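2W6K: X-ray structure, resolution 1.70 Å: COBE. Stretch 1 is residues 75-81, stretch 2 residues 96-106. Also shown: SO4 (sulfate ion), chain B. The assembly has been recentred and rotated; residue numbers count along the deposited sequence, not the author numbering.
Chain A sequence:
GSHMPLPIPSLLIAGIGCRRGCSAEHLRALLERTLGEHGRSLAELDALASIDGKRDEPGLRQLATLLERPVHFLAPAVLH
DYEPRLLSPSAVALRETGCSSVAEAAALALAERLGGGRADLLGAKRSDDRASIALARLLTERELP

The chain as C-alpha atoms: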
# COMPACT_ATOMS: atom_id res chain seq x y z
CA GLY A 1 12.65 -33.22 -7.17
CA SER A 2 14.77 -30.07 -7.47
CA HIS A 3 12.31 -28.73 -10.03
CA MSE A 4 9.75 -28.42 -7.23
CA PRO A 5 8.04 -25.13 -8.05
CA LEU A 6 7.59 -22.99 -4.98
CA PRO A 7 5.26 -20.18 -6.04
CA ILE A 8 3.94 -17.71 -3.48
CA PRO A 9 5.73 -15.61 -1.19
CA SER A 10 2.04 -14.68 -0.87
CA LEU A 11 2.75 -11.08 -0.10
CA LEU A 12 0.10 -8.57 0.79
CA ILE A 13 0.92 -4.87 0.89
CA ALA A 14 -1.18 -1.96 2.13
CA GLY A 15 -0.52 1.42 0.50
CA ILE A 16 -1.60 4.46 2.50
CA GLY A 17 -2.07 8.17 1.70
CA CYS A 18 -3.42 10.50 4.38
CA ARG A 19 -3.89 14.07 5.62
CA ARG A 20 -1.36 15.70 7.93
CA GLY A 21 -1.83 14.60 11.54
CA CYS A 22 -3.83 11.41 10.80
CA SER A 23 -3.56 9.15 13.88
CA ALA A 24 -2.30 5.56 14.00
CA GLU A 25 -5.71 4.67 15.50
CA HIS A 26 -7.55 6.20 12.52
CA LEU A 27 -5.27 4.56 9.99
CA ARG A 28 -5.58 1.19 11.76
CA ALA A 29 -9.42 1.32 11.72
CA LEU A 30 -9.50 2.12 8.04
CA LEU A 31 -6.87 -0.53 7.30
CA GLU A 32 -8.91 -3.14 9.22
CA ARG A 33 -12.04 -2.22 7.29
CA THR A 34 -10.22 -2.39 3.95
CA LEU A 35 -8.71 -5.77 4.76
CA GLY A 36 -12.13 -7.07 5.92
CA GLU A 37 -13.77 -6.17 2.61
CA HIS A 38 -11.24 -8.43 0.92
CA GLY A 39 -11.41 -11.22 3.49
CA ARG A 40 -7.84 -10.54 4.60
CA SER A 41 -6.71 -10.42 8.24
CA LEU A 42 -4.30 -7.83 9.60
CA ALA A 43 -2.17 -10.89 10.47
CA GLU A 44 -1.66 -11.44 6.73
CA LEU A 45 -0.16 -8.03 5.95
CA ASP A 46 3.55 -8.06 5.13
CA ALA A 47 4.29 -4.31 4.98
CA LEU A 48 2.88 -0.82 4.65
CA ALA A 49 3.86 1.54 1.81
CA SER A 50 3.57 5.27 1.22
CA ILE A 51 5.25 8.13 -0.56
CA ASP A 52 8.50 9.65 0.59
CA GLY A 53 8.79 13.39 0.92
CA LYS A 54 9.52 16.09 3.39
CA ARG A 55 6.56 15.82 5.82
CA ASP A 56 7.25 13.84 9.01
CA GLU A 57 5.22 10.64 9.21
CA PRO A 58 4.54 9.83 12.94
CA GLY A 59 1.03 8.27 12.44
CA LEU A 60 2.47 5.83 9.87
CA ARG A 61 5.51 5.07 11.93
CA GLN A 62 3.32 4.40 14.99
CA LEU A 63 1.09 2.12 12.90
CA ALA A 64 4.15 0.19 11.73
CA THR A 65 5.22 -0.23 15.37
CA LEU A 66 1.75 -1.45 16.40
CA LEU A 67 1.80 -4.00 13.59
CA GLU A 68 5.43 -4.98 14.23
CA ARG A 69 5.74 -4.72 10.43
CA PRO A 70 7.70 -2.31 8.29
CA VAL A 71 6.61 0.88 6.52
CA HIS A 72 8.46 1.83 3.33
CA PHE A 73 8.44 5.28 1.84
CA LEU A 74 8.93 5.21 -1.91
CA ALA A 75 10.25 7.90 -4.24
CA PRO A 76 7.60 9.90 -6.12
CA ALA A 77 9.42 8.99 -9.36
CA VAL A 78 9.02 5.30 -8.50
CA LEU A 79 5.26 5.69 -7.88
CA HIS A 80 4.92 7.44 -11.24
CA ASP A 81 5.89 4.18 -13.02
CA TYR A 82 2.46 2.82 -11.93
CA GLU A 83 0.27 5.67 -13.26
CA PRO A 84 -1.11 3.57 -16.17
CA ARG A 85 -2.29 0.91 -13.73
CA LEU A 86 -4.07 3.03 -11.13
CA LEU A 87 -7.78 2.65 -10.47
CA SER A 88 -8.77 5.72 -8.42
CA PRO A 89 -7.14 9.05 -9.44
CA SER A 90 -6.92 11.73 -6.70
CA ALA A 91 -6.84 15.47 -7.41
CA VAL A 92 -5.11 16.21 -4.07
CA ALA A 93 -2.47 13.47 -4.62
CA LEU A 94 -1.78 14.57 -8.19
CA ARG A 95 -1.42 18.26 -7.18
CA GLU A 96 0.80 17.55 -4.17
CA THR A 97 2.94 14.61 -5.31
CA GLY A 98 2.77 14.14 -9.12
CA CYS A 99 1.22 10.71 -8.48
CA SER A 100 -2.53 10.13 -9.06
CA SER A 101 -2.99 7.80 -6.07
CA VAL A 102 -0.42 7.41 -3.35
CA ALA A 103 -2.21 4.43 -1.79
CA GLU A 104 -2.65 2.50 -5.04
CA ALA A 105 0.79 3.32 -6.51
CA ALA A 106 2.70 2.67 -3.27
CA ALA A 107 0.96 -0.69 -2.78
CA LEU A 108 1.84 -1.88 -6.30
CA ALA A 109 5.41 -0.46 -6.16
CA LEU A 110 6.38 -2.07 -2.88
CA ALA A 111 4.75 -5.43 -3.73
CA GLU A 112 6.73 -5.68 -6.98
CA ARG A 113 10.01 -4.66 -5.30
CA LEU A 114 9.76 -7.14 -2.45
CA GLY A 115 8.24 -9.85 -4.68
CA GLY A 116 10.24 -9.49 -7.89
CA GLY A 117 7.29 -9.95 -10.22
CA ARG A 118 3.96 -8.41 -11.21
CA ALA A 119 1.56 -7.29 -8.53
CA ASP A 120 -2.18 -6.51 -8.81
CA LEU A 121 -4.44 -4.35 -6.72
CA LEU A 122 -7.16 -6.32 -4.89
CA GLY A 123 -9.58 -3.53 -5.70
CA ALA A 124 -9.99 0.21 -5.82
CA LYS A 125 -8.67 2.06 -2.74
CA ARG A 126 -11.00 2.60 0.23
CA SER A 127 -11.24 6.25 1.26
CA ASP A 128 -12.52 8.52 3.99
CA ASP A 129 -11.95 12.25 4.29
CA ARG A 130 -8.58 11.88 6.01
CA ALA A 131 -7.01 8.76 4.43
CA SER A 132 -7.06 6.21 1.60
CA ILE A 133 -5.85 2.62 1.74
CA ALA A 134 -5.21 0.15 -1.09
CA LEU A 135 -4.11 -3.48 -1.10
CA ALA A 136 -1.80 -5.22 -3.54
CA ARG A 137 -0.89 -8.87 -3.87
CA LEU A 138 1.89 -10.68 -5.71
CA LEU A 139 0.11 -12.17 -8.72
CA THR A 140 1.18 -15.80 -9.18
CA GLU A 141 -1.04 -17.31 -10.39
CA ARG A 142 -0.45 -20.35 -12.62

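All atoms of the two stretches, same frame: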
# COMPACT_ATOMS: atom_id res chain seq x y z
N ALA A 75 10.06 6.65 -3.50
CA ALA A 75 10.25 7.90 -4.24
C ALA A 75 9.05 8.21 -5.12
O ALA A 75 8.49 7.30 -5.75
CB ALA A 75 11.51 7.76 -5.15
N PRO A 76 8.66 9.49 -5.20
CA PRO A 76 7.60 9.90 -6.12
C PRO A 76 7.87 9.37 -7.54
O PRO A 76 6.95 8.87 -8.20
CB PRO A 76 7.66 11.44 -6.04
CG PRO A 76 8.12 11.71 -4.63
CD PRO A 76 9.16 10.63 -4.39
N ALA A 77 9.12 9.44 -8.00
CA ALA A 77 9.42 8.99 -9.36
C ALA A 77 9.15 7.49 -9.53
O ALA A 77 8.73 7.05 -10.61
CB ALA A 77 10.86 9.34 -9.74
N VAL A 78 9.35 6.72 -8.47
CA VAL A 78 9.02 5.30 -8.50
C VAL A 78 7.51 5.08 -8.64
O VAL A 78 7.08 4.26 -9.45
CB VAL A 78 9.53 4.53 -7.24
CG1 VAL A 78 8.98 3.13 -7.24
CG2 VAL A 78 11.08 4.52 -7.20
N LEU A 79 6.73 5.79 -7.84
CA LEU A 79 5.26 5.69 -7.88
C LEU A 79 4.71 6.04 -9.25
O LEU A 79 3.76 5.42 -9.73
CB LEU A 79 4.63 6.58 -6.80
CG LEU A 79 5.03 6.23 -5.34
CD1 LEU A 79 3.99 6.76 -4.35
CD2 LEU A 79 5.27 4.72 -5.10
N HIS A 80 5.33 7.02 -9.90
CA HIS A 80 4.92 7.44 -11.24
C HIS A 80 4.91 6.31 -12.28
O HIS A 80 4.06 6.31 -13.19
CB HIS A 80 5.80 8.58 -11.73
CG HIS A 80 5.49 8.99 -13.14
ND1 HIS A 80 4.36 9.69 -13.47
CD2 HIS A 80 6.16 8.77 -14.29
CE1 HIS A 80 4.34 9.90 -14.78
NE2 HIS A 80 5.42 9.34 -15.30
N ASP A 81 5.84 5.36 -12.15
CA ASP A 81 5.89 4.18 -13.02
C ASP A 81 4.56 3.42 -13.09
O ASP A 81 4.33 2.67 -14.04
CB ASP A 81 6.99 3.22 -12.57
CG ASP A 81 8.40 3.69 -12.95
OD1 ASP A 81 8.55 4.59 -13.81
OD2 ASP A 81 9.36 3.10 -12.41
N GLU A 96 -0.24 17.53 -5.20
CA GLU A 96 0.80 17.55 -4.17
C GLU A 96 2.05 16.72 -4.48
O GLU A 96 3.15 17.08 -4.06
CB GLU A 96 0.21 17.11 -2.81
CG GLU A 96 -0.91 18.02 -2.30
CD GLU A 96 -0.44 19.44 -2.03
OE1 GLU A 96 0.41 19.63 -1.13
OE2 GLU A 96 -0.92 20.36 -2.72
N THR A 97 1.89 15.62 -5.22
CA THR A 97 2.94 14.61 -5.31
C THR A 97 3.39 14.29 -6.74
O THR A 97 4.51 13.78 -6.93
CB THR A 97 2.49 13.30 -4.64
OG1 THR A 97 1.51 12.66 -5.46
CG2 THR A 97 1.89 13.56 -3.27
N GLY A 98 2.53 14.55 -7.73
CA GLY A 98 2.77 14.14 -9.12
C GLY A 98 2.22 12.76 -9.43
O GLY A 98 2.23 12.32 -10.59
N CYS A 99 1.73 12.09 -8.39
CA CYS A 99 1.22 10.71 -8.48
C CYS A 99 -0.29 10.77 -8.28
O CYS A 99 -0.75 11.45 -7.36
CB CYS A 99 1.88 9.85 -7.38
SG CYS A 99 1.03 8.31 -6.92
N SER A 100 -1.05 10.04 -9.10
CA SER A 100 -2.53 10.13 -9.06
C SER A 100 -3.19 9.41 -7.88
O SER A 100 -4.34 9.65 -7.56
CB SER A 100 -3.15 9.62 -10.37
OG SER A 100 -2.77 10.50 -11.44
N SER A 101 -2.48 8.46 -7.29
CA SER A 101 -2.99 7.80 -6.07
C SER A 101 -1.84 7.26 -5.31
O SER A 101 -1.23 6.29 -5.77
CB SER A 101 -3.99 6.67 -6.36
OG SER A 101 -4.30 6.02 -5.13
N VAL A 102 -1.53 7.86 -4.17
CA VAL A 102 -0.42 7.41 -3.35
C VAL A 102 -0.69 6.00 -2.86
O VAL A 102 0.20 5.15 -2.88
CB VAL A 102 -0.12 8.37 -2.17
CG1 VAL A 102 0.80 7.73 -1.14
CG2 VAL A 102 0.46 9.66 -2.72
N ALA A 103 -1.91 5.76 -2.38
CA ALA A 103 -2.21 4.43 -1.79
C ALA A 103 -2.07 3.33 -2.83
O ALA A 103 -1.45 2.29 -2.58
CB ALA A 103 -3.62 4.42 -1.21
N GLU A 104 -2.67 3.53 -4.00
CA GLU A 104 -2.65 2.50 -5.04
C GLU A 104 -1.23 2.30 -5.61
O GLU A 104 -0.74 1.17 -5.72
CB GLU A 104 -3.66 2.83 -6.13
CG GLU A 104 -5.06 2.74 -5.60
CD GLU A 104 -6.15 3.01 -6.62
OE1 GLU A 104 -5.83 3.45 -7.74
OE2 GLU A 104 -7.34 2.80 -6.25
N ALA A 105 -0.57 3.40 -5.93
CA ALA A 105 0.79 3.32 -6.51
C ALA A 105 1.79 2.76 -5.54
O ALA A 105 2.63 1.96 -5.95
CB ALA A 105 1.25 4.67 -7.04
N ALA A 106 1.70 3.14 -4.26
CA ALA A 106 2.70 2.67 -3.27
C ALA A 106 2.51 1.17 -3.00
O ALA A 106 3.50 0.42 -2.85
CB ALA A 106 2.65 3.48 -1.97
S SO4 B . -4.43 8.70 -2.36
O1 SO4 B . -5.43 9.54 -1.62
O2 SO4 B . -3.39 9.57 -2.90
O3 SO4 B . -5.13 8.05 -3.45
O4 SO4 B . -3.86 7.75 -1.44

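How does stretch 1 begin, and what does its first turn offer to the other stretch? Ala75 sits at the N-cap position and touches nothing across the contact, but its carbonyl starts the helix: Leu79 N donates to Ala75 O at 3.1 Å, and Val78 N makes a weak bond to the same oxygen at 2.9 Å. Pro76, with no amide hydrogen to give, fits the first turn without losing a hydrogen bond. Its CB lies 4.0 Å from Thr97 O, a contact at the exposed margin in which the ring lies beside a backbone carbonyl.

What do Ala77 and Val78 contribute? Neither makes a contact: the CA-to-CB bond of Ala77 points away, and the side chain of Val78 stays out of reach. Their helix crosses helix 102-106 at 80°, with the axes no nearer than 9.6 Å.

What, then, holds the two stretches together? Leu79 does most of the work, burying 103 Å² against stretch 2, the largest share of any residue in the contact. Its CA-to-CB bond points toward stretch 2, and CB packs 4.0 Å from Cys99 SG and 3.9 Å from Ala105 CB. With chi1 at m and chi2 at t, the side chain also carries CD2 to 3.8 Å from Ala106 CA. The small side chains of Ala105 and Ala106 go with close backbone approach here: the CA atoms of Leu79 and Ala105 are 5.2 Å apart, and Leu79 O lies 3.8 Å from Ala105 CB. No hydrogen bond crosses between the stretches; the contact at Leu79 is one of apolar packing.

What local bonds accompany this contact within stretch 2? Cys99 N donates to Thr97 OG1 at 3.0 Å, tying together the turn at Gly98, whose positive phi would jam a CB against the preceding carbonyl. A helix cap and a sulfate lie off the interface: Ser101 OG accepts from Glu104 N at 3.2 Å and donates to sulfate O3 at 2.8 Å, while Val102 N reaches sulfate O2 at 2.8 Å and Ala103 N reaches sulfate O4 at 2.9 Å. The anion, probably from the crystallisation liquor, thus occupies the helix's N-terminal end, where free amides favour negative charge.

Where does the contact fade? His80 is exposed, and its ND1 stands 4.4 Å from Gly98 O, a loose approach oblique to the ring. Asp81 lies beyond reach of stretch 2.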